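PDB 3H2G: esterase from Xanthomonas oryzae pv. oryzae, which hydrolyses ester bonds in the degradation of rice cell walls and acts in the virulence of this bacterial plant pathogen. Local coordinates for residues Arg18-Ser22 with Glu38-Val44; Glu59-Ser64 with Leu128-Tyr133; Pro260-Lys264 with Asp282-Ser286. All coordinates share one frame. Numbering follows the deposited sequence.

Interaction 1 of 3, residues Arg18-Ser22 with Glu38-Val44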
loop_
_atom_site.group_PDB
_atom_site.type_symbol
_atom_site.label_atom_id
_atom_site.label_comp_id
_atom_site.label_asym_id
_atom_site.label_seq_id
_atom_site.Cartn_x
_atom_site.Cartn_y
_atom_site.Cartn_z
ATOM N N ARG A 18 8.106 18.326 -18.436
ATOM C CA ARG A 18 7.273 17.437 -19.225
ATOM C C ARG A 18 8.149 16.632 -20.186
ATOM O O ARG A 18 7.959 15.428 -20.341
ATOM C CB ARG A 18 6.249 18.247 -20.022
ATOM C CG ARG A 18 5.262 17.397 -20.801
ATOM C CD ARG A 18 4.325 18.243 -21.659
ATOM N NE ARG A 18 4.905 18.587 -22.955
ATOM C CZ ARG A 18 5.831 19.522 -23.148
ATOM N NH1 ARG A 18 6.295 20.229 -22.127
ATOM N NH2 ARG A 18 6.294 19.749 -24.370
ATOM N N ASP A 19 9.114 17.296 -20.820
ATOM C CA ASP A 19 9.997 16.616 -21.769
ATOM C C ASP A 19 10.894 15.572 -21.114
ATOM O O ASP A 19 11.126 14.503 -21.682
ATOM C CB ASP A 19 10.869 17.625 -22.529
ATOM C CG ASP A 19 10.065 18.501 -23.474
ATOM O OD1 ASP A 19 8.993 18.057 -23.938
ATOM O OD2 ASP A 19 10.517 19.629 -23.764
ATOM N N ALA A 20 11.409 15.883 -19.929
ATOM C CA ALA A 20 12.269 14.946 -19.211
ATOM C C ALA A 20 11.467 13.684 -18.900
ATOM O O ALA A 20 11.972 12.567 -19.013
ATOM C CB ALA A 20 12.775 15.581 -17.920
ATOM N N ILE A 21 10.210 13.867 -18.512
ATOM C CA ILE A 21 9.345 12.738 -18.196
ATOM C C ILE A 21 9.041 11.932 -19.462
ATOM O O ILE A 21 9.076 10.704 -19.442
ATOM C CB ILE A 21 8.032 13.222 -17.528
ATOM C CG1 ILE A 21 8.363 13.866 -16.174
ATOM C CG2 ILE A 21 7.070 12.049 -17.337
ATOM C CD1 ILE A 21 7.180 14.501 -15.463
ATOM N N SER A 22 8.759 12.620 -20.565
ATOM C CA SER A 22 8.481 11.938 -21.826
ATOM C C SER A 22 9.693 11.116 -22.248
ATOM O O SER A 22 9.555 10.022 -22.795
ATOM C CB SER A 22 8.146 12.945 -22.930
ATOM O OG SER A 22 6.857 13.495 -22.748
ATOM N N GLU A 38 4.042 6.732 -24.948
ATOM C CA GLU A 38 3.325 7.694 -24.117
ATOM C C GLU A 38 4.108 8.983 -23.909
ATOM O O GLU A 38 5.311 8.956 -23.659
ATOM C CB GLU A 38 3.020 7.074 -22.752
ATOM C CG GLU A 38 1.554 7.081 -22.375
ATOM C CD GLU A 38 1.296 6.374 -21.063
ATOM O OE1 GLU A 38 1.704 6.905 -20.008
ATOM O OE2 GLU A 38 0.696 5.279 -21.089
ATOM N N GLN A 39 3.418 10.112 -24.012
ATOM C CA GLN A 39 4.055 11.407 -23.815
ATOM C C GLN A 39 3.436 12.110 -22.615
ATOM O O GLN A 39 2.218 12.095 -22.436
ATOM C CB GLN A 39 3.896 12.279 -25.061
ATOM C CG GLN A 39 4.638 11.759 -26.283
ATOM C CD GLN A 39 4.502 12.681 -27.478
ATOM O OE1 GLN A 39 4.842 13.862 -27.406
ATOM N NE2 GLN A 39 4.003 12.146 -28.585
ATOM N N ALA A 40 4.281 12.716 -21.788
ATOM C CA ALA A 40 3.798 13.428 -20.613
ATOM C C ALA A 40 3.096 14.696 -21.066
ATOM O O ALA A 40 3.394 15.232 -22.133
ATOM C CB ALA A 40 4.967 13.782 -19.694
ATOM N N LYS A 41 2.148 15.172 -20.268
ATOM C CA LYS A 41 1.455 16.401 -20.621
ATOM C C LYS A 41 1.721 17.476 -19.579
ATOM O O LYS A 41 1.455 18.652 -19.817
ATOM C CB LYS A 41 -0.054 16.172 -20.740
ATOM C CG LYS A 41 -0.755 15.866 -19.432
ATOM C CD LYS A 41 -2.200 16.363 -19.451
ATOM C CE LYS A 41 -2.982 15.792 -20.622
ATOM N NZ LYS A 41 -4.382 16.305 -20.648
ATOM N N CYS A 42 2.276 17.071 -18.439
ATOM C CA CYS A 42 2.536 17.998 -17.337
ATOM C C CYS A 42 3.946 17.961 -16.764
ATOM O O CYS A 42 4.624 16.931 -16.811
ATOM C CB CYS A 42 1.581 17.691 -16.175
ATOM S SG CYS A 42 -0.169 17.546 -16.639
ATOM N N ASN A 43 4.378 19.098 -16.220
ATOM C CA ASN A 43 5.662 19.164 -15.531
ATOM C C ASN A 43 5.197 18.643 -14.167
ATOM O O ASN A 43 4.003 18.708 -13.864
ATOM C CB ASN A 43 6.158 20.609 -15.360
ATOM C CG ASN A 43 6.415 21.318 -16.680
ATOM O OD1 ASN A 43 7.032 20.767 -17.592
ATOM N ND2 ASN A 43 5.959 22.565 -16.774
ATOM N N VAL A 44 6.106 18.131 -13.348
ATOM C CA VAL A 44 5.703 17.617 -12.041
ATOM C C VAL A 44 6.561 18.162 -10.910
ATOM O O VAL A 44 7.785 18.070 -10.950
ATOM C CB VAL A 44 5.770 16.071 -12.000
ATOM C CG1 VAL A 44 5.369 15.567 -10.619
ATOM C CG2 VAL A 44 4.856 15.482 -13.064
HETATM O O HOH W 1 5.183 21.637 -19.583
HETATM O O HOH W 2 7.524 9.643 -24.688
#
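This is a helix-to-loop contact at the edge of the central sheet, its centre about 25 Å from that of the chain. Helix 18-26 follows strand 7-16, the outermost strand on this side, and packs on the segment that leads into its antiparallel neighbour, strand 43-54. The segment runs against the helix direction: R18 lies nearest N43 (CA-CA 4.4 Å) and S22 nearest Q39 (4.9 Å). Two hydrogen bonds tie these ends. The R18 N amide, in the first turn, donates to N43 OD1 (2.8 Å), while A40 N donates to S22 OG (2.9 Å). A further amide of that turn, A20 N, is taken by T17 OG1. Water 2 joins the S22 O and E38 O carbonyls at 2.8 and 2.5 Å; water 1 weakly links R18 NH1 with N43 OD1. Between these ends lies the apolar part. I21 reaches A40 CB with CG2 (3.6 Å) and V44 CG2 with CD1 (3.5 Å), and also touches V110 of helix 108-114. The extended start of the R18 side chain lies along the loop, with CG 3.2 Å from A40 O and CD 3.4 Å from K41 C. Its guanidinium turns back to D19, where R18 NH2 lies 3.2 Å from D19 OD1 in a salt bridge of charges alone. E38 forms salt bridges with R389 and R112, and C42 is disulfide-bonded to C75. The chemistry is thus mostly main-chain amides held by short polar side chains around a small apolar centre, which fixes the loop on the helix, although the buried C42 O finds no partner.

Interaction 2 of 3, residues Glu59-Ser64 with Leu128-Tyr133; sequences EPATAS and LGKSNY
Build E59-S64 as extended chain, strand from P60, with L128-Y133 running antiparallel beside it without regular structure; A63 faces S131 (CA-CA 4.0 Å) and S64 faces K130 (5.3 Å). L128-S131 is a type II' turn closed by S131 N to L128 O (3.1 Å). G129 has phi/psi 61/-132, and a CB there would clash with S64 OG. Between the two segments, side-chain atoms take part in every direct hydrogen bond. S131 (chi1 t) donates OG to T62 O (2.7 Å) and accepts Y133 N (3.2 Å), an ST turn. N132 (p, chi2 -1°) takes T62 N on OD1 (3.0 Å); N132 N bonds weakly to T62 OG1 (p, 3.1 Å). S64 (p) accepts K130 N on OG (3.0 Å) while bonding D124. Y133, chi1 -134°, lays CD1 3.9 Å from A61 CB and donates OH to E59 OE2 (E59 p, m; 2.7 Å). Water 4 bridges S64 N and L128 O. The arrangement belongs to an alpha/beta-hydrolase sheet, where the loop after strand 119-123 continues along strand 60-71.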
loop_
_atom_site.group_PDB
_atom_site.type_symbol
_atom_site.label_atom_id
_atom_site.label_comp_id
_atom_site.label_asym_id
_atom_site.label_seq_id
_atom_site.Cartn_x
_atom_site.Cartn_y
_atom_site.Cartn_z
ATOM N N GLU A 59 -4.978 7.983 19.646
ATOM C CA GLU A 59 -4.164 8.984 20.323
ATOM C C GLU A 59 -3.407 9.834 19.301
ATOM O O GLU A 59 -3.217 9.423 18.159
ATOM C CB GLU A 59 -3.163 8.308 21.269
ATOM C CG GLU A 59 -1.939 7.716 20.575
ATOM C CD GLU A 59 -2.166 6.324 20.013
ATOM O OE1 GLU A 59 -3.296 6.010 19.579
ATOM O OE2 GLU A 59 -1.194 5.542 19.991
ATOM N N PRO A 60 -2.971 11.037 19.699
ATOM C CA PRO A 60 -2.239 11.879 18.748
ATOM C C PRO A 60 -0.922 11.265 18.281
ATOM O O PRO A 60 -0.201 10.621 19.052
ATOM C CB PRO A 60 -2.047 13.191 19.515
ATOM C CG PRO A 60 -2.101 12.772 20.951
ATOM C CD PRO A 60 -3.205 11.751 20.965
ATOM N N ALA A 61 -0.628 11.465 17.002
ATOM C CA ALA A 61 0.591 10.954 16.386
ATOM C C ALA A 61 0.894 11.833 15.179
ATOM O O ALA A 61 0.067 12.655 14.788
ATOM C CB ALA A 61 0.386 9.512 15.943
ATOM N N THR A 62 2.078 11.671 14.601
ATOM C CA THR A 62 2.453 12.445 13.422
ATOM C C THR A 62 2.859 11.478 12.320
ATOM O O THR A 62 3.119 10.299 12.577
ATOM C CB THR A 62 3.649 13.383 13.695
ATOM O OG1 THR A 62 4.816 12.598 13.962
ATOM C CG2 THR A 62 3.361 14.288 14.886
ATOM N N ALA A 63 2.907 11.986 11.095
ATOM C CA ALA A 63 3.290 11.189 9.939
ATOM C C ALA A 63 3.795 12.121 8.851
ATOM O O ALA A 63 3.595 13.336 8.919
ATOM C CB ALA A 63 2.093 10.385 9.427
ATOM N N SER A 64 4.457 11.552 7.851
ATOM C CA SER A 64 4.973 12.343 6.746
ATOM C C SER A 64 4.296 11.874 5.463
ATOM O O SER A 64 3.597 10.859 5.456
ATOM C CB SER A 64 6.497 12.193 6.649
ATOM O OG SER A 64 6.887 10.835 6.504
ATOM N N LEU A 128 6.762 5.169 9.964
ATOM C CA LEU A 128 7.732 5.235 8.873
ATOM C C LEU A 128 7.984 6.688 8.489
ATOM O O LEU A 128 7.233 7.576 8.885
ATOM C CB LEU A 128 7.214 4.457 7.660
ATOM C CG LEU A 128 6.921 2.975 7.916
ATOM C CD1 LEU A 128 6.235 2.372 6.699
ATOM C CD2 LEU A 128 8.220 2.236 8.239
ATOM N N GLY A 129 9.038 6.928 7.715
ATOM C CA GLY A 129 9.349 8.292 7.323
ATOM C C GLY A 129 9.621 9.143 8.549
ATOM O O GLY A 129 10.375 8.737 9.433
ATOM N N LYS A 130 8.998 10.317 8.623
ATOM C CA LYS A 130 9.202 11.214 9.759
ATOM C C LYS A 130 8.206 11.009 10.904
ATOM O O LYS A 130 8.176 11.796 11.851
ATOM C CB LYS A 130 9.133 12.668 9.294
ATOM C CG LYS A 130 10.228 13.081 8.327
ATOM C CD LYS A 130 10.063 14.549 7.948
ATOM C CE LYS A 130 11.145 15.017 6.995
ATOM N NZ LYS A 130 10.973 16.463 6.649
ATOM N N SER A 131 7.401 9.957 10.826
ATOM C CA SER A 131 6.407 9.687 11.863
ATOM C C SER A 131 7.031 9.435 13.233
ATOM O O SER A 131 8.117 8.860 13.336
ATOM C CB SER A 131 5.553 8.481 11.471
ATOM O OG SER A 131 4.666 8.127 12.517
ATOM N N ASN A 132 6.341 9.865 14.285
ATOM C CA ASN A 132 6.839 9.661 15.639
ATOM C C ASN A 132 6.346 8.355 16.262
ATOM O O ASN A 132 6.629 8.077 17.426
ATOM C CB ASN A 132 6.458 10.846 16.546
ATOM C CG ASN A 132 4.954 11.004 16.730
ATOM O OD1 ASN A 132 4.150 10.246 16.173
ATOM N ND2 ASN A 132 4.565 12.003 17.524
ATOM N N TYR A 133 5.624 7.546 15.491
ATOM C CA TYR A 133 5.111 6.281 16.023
ATOM C C TYR A 133 6.240 5.264 16.222
ATOM O O TYR A 133 7.110 5.111 15.368
ATOM C CB TYR A 133 4.029 5.710 15.097
ATOM C CG TYR A 133 2.800 5.227 15.843
ATOM C CD1 TYR A 133 2.060 6.100 16.645
ATOM C CD2 TYR A 133 2.384 3.897 15.759
ATOM C CE1 TYR A 133 0.935 5.661 17.345
ATOM C CE2 TYR A 133 1.260 3.446 16.454
ATOM C CZ TYR A 133 0.542 4.333 17.246
ATOM O OH TYR A 133 -0.557 3.890 17.940
HETATM O O HOH W 3 7.318 13.422 13.741
HETATM O O HOH W 4 4.858 8.757 8.153
#

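Interaction 3 of 3, residues Pro260-Lys264 with Asp282-Ser286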
loop_
_atom_site.group_PDB
_atom_site.type_symbol
_atom_site.label_atom_id
_atom_site.label_comp_id
_atom_site.label_asym_id
_atom_site.label_seq_id
_atom_site.Cartn_x
_atom_site.Cartn_y
_atom_site.Cartn_z
ATOM N N PRO A 260 18.010 -18.486 16.499
ATOM C CA PRO A 260 18.319 -17.189 17.106
ATOM C C PRO A 260 17.398 -16.088 16.579
ATOM O O PRO A 260 17.563 -14.913 16.901
ATOM C CB PRO A 260 19.761 -16.964 16.672
ATOM C CG PRO A 260 19.729 -17.464 15.270
ATOM C CD PRO A 260 18.931 -18.762 15.380
ATOM N N TRP A 261 16.421 -16.488 15.773
ATOM C CA TRP A 261 15.490 -15.556 15.151
ATOM C C TRP A 261 14.619 -14.753 16.113
ATOM O O TRP A 261 14.385 -13.563 15.897
ATOM C CB TRP A 261 14.620 -16.328 14.163
ATOM C CG TRP A 261 15.438 -17.284 13.353
ATOM C CD1 TRP A 261 15.319 -18.643 13.317
ATOM C CD2 TRP A 261 16.552 -16.955 12.518
ATOM N NE1 TRP A 261 16.295 -19.184 12.513
ATOM C CE2 TRP A 261 17.066 -18.167 12.009
ATOM C CE3 TRP A 261 17.170 -15.750 12.151
ATOM C CZ2 TRP A 261 18.171 -18.212 11.152
ATOM C CZ3 TRP A 261 18.271 -15.796 11.298
ATOM C CH2 TRP A 261 18.757 -17.019 10.810
ATOM N N ALA A 262 14.155 -15.394 17.179
ATOM C CA ALA A 262 13.299 -14.726 18.155
ATOM C C ALA A 262 13.888 -13.426 18.705
ATOM O O ALA A 262 13.177 -12.431 18.862
ATOM C CB ALA A 262 12.977 -15.686 19.307
ATOM N N ALA A 263 15.184 -13.430 18.993
ATOM C CA ALA A 263 15.839 -12.250 19.549
ATOM C C ALA A 263 16.187 -11.168 18.531
ATOM O O ALA A 263 16.462 -10.030 18.907
ATOM C CB ALA A 263 17.103 -12.672 20.304
ATOM N N LYS A 264 16.165 -11.499 17.246
ATOM C CA LYS A 264 16.529 -10.508 16.239
ATOM C C LYS A 264 15.415 -10.023 15.320
ATOM O O LYS A 264 15.613 -9.068 14.566
ATOM C CB LYS A 264 17.663 -11.049 15.368
ATOM C CG LYS A 264 17.262 -12.222 14.495
ATOM C CD LYS A 264 18.368 -12.590 13.509
ATOM C CE LYS A 264 18.627 -11.469 12.511
ATOM N NZ LYS A 264 19.716 -11.813 11.544
ATOM N N ASP A 282 20.422 -12.489 2.987
ATOM C CA ASP A 282 19.960 -13.554 3.872
ATOM C C ASP A 282 19.898 -13.175 5.350
ATOM O O ASP A 282 20.368 -13.932 6.200
ATOM C CB ASP A 282 20.864 -14.785 3.730
ATOM C CG ASP A 282 21.112 -15.168 2.288
ATOM O OD1 ASP A 282 20.139 -15.250 1.512
ATOM O OD2 ASP A 282 22.288 -15.395 1.932
ATOM N N THR A 283 19.324 -12.022 5.669
ATOM C CA THR A 283 19.234 -11.621 7.068
ATOM C C THR A 283 18.416 -12.656 7.836
ATOM O O THR A 283 18.715 -12.971 8.989
ATOM C CB THR A 283 18.588 -10.237 7.214
ATOM O OG1 THR A 283 17.255 -10.269 6.691
ATOM C CG2 THR A 283 19.398 -9.208 6.452
ATOM N N LEU A 284 17.385 -13.180 7.183
ATOM C CA LEU A 284 16.534 -14.210 7.764
ATOM C C LEU A 284 16.620 -15.416 6.833
ATOM O O LEU A 284 17.006 -15.283 5.671
ATOM C CB LEU A 284 15.082 -13.731 7.864
ATOM C CG LEU A 284 14.811 -12.531 8.776
ATOM C CD1 LEU A 284 13.311 -12.254 8.820
ATOM C CD2 LEU A 284 15.344 -12.813 10.175
ATOM N N PRO A 285 16.274 -16.612 7.328
ATOM C CA PRO A 285 16.352 -17.783 6.452
ATOM C C PRO A 285 15.418 -17.712 5.247
ATOM O O PRO A 285 14.442 -16.960 5.246
ATOM C CB PRO A 285 16.017 -18.941 7.392
ATOM C CG PRO A 285 15.140 -18.303 8.426
ATOM C CD PRO A 285 15.820 -16.985 8.679
ATOM N N SER A 286 15.738 -18.484 4.212
ATOM C CA SER A 286 14.913 -18.521 3.016
ATOM C C SER A 286 13.664 -19.362 3.296
ATOM O O SER A 286 13.627 -20.136 4.255
ATOM C CB SER A 286 15.716 -19.092 1.842
ATOM O OG SER A 286 16.427 -20.255 2.223
#
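A surface contact between two pieces of the helical region inserted between strands 198-205 and 328-332 brings a short, weakly bonded helical turn at about 261-264 against the loop linking helices 275-280 and 290-293. The backbones stay apart, the nearest CA pair being W261 and L284 at 7.6 Å, so side chains of the helix must span the gap. W261 and K264, three positions apart, both direct CA-to-CB toward the loop, and the turn that sets them side by side is closed by K264 N on W261 O (3.0 Å). The aromatic interaction is a CH-pi contact: P285 CD sits 3.5 Å from the centroid of the six-membered ring of W261 and only 7° off its normal, squarely over the face. The indole also meets the ring of Y293 at about 45°, and P285 touches Y293 as well, which makes a small cluster of the three. Apolar contacts extend it, for L284 CD2 lies 4.0 Å from W261 CE3 and 4.2 Å from K264 CE. L284 is buried and reaches inward to I232, L233 and S236 of helix 231-246, so the surface cluster is continuous with the packing below. The polar part is one hydrogen bond, K264 NZ to T283 O (3.0 Å); the long lysine crosses beside the indole, whose CZ3 is 3.7 Å from the same carbonyl. Such helical insertions after the central strands are characteristic of lid or cap regions in alpha/beta-hydrolase lipases, and this one is consistent with being part of the unique substrate recognition module of this esterase.

In the fold
The three contacts follow one another along the chain and touch nowhere. Interactions 1 and 2 share the sheet: strands 43-54 and 60-71 are neighbours in it, yet the contacts' centres are about 33 Å apart and their nearest atoms about 17 Å. Interaction 3 lies in the helical insertion, its centre about 27 Å from that of interaction 2 (nearest atoms about 15 Å) and about 44 Å from that of interaction 1 (about 33 Å). The probable catalytic serine, S176, follows strand 169-175 of this sheet in what is probably a GxSxG nucleophile elbow. Interaction 2 lies nearer to each of the others than they lie to one another, and its L128 touches P270 of the insertion.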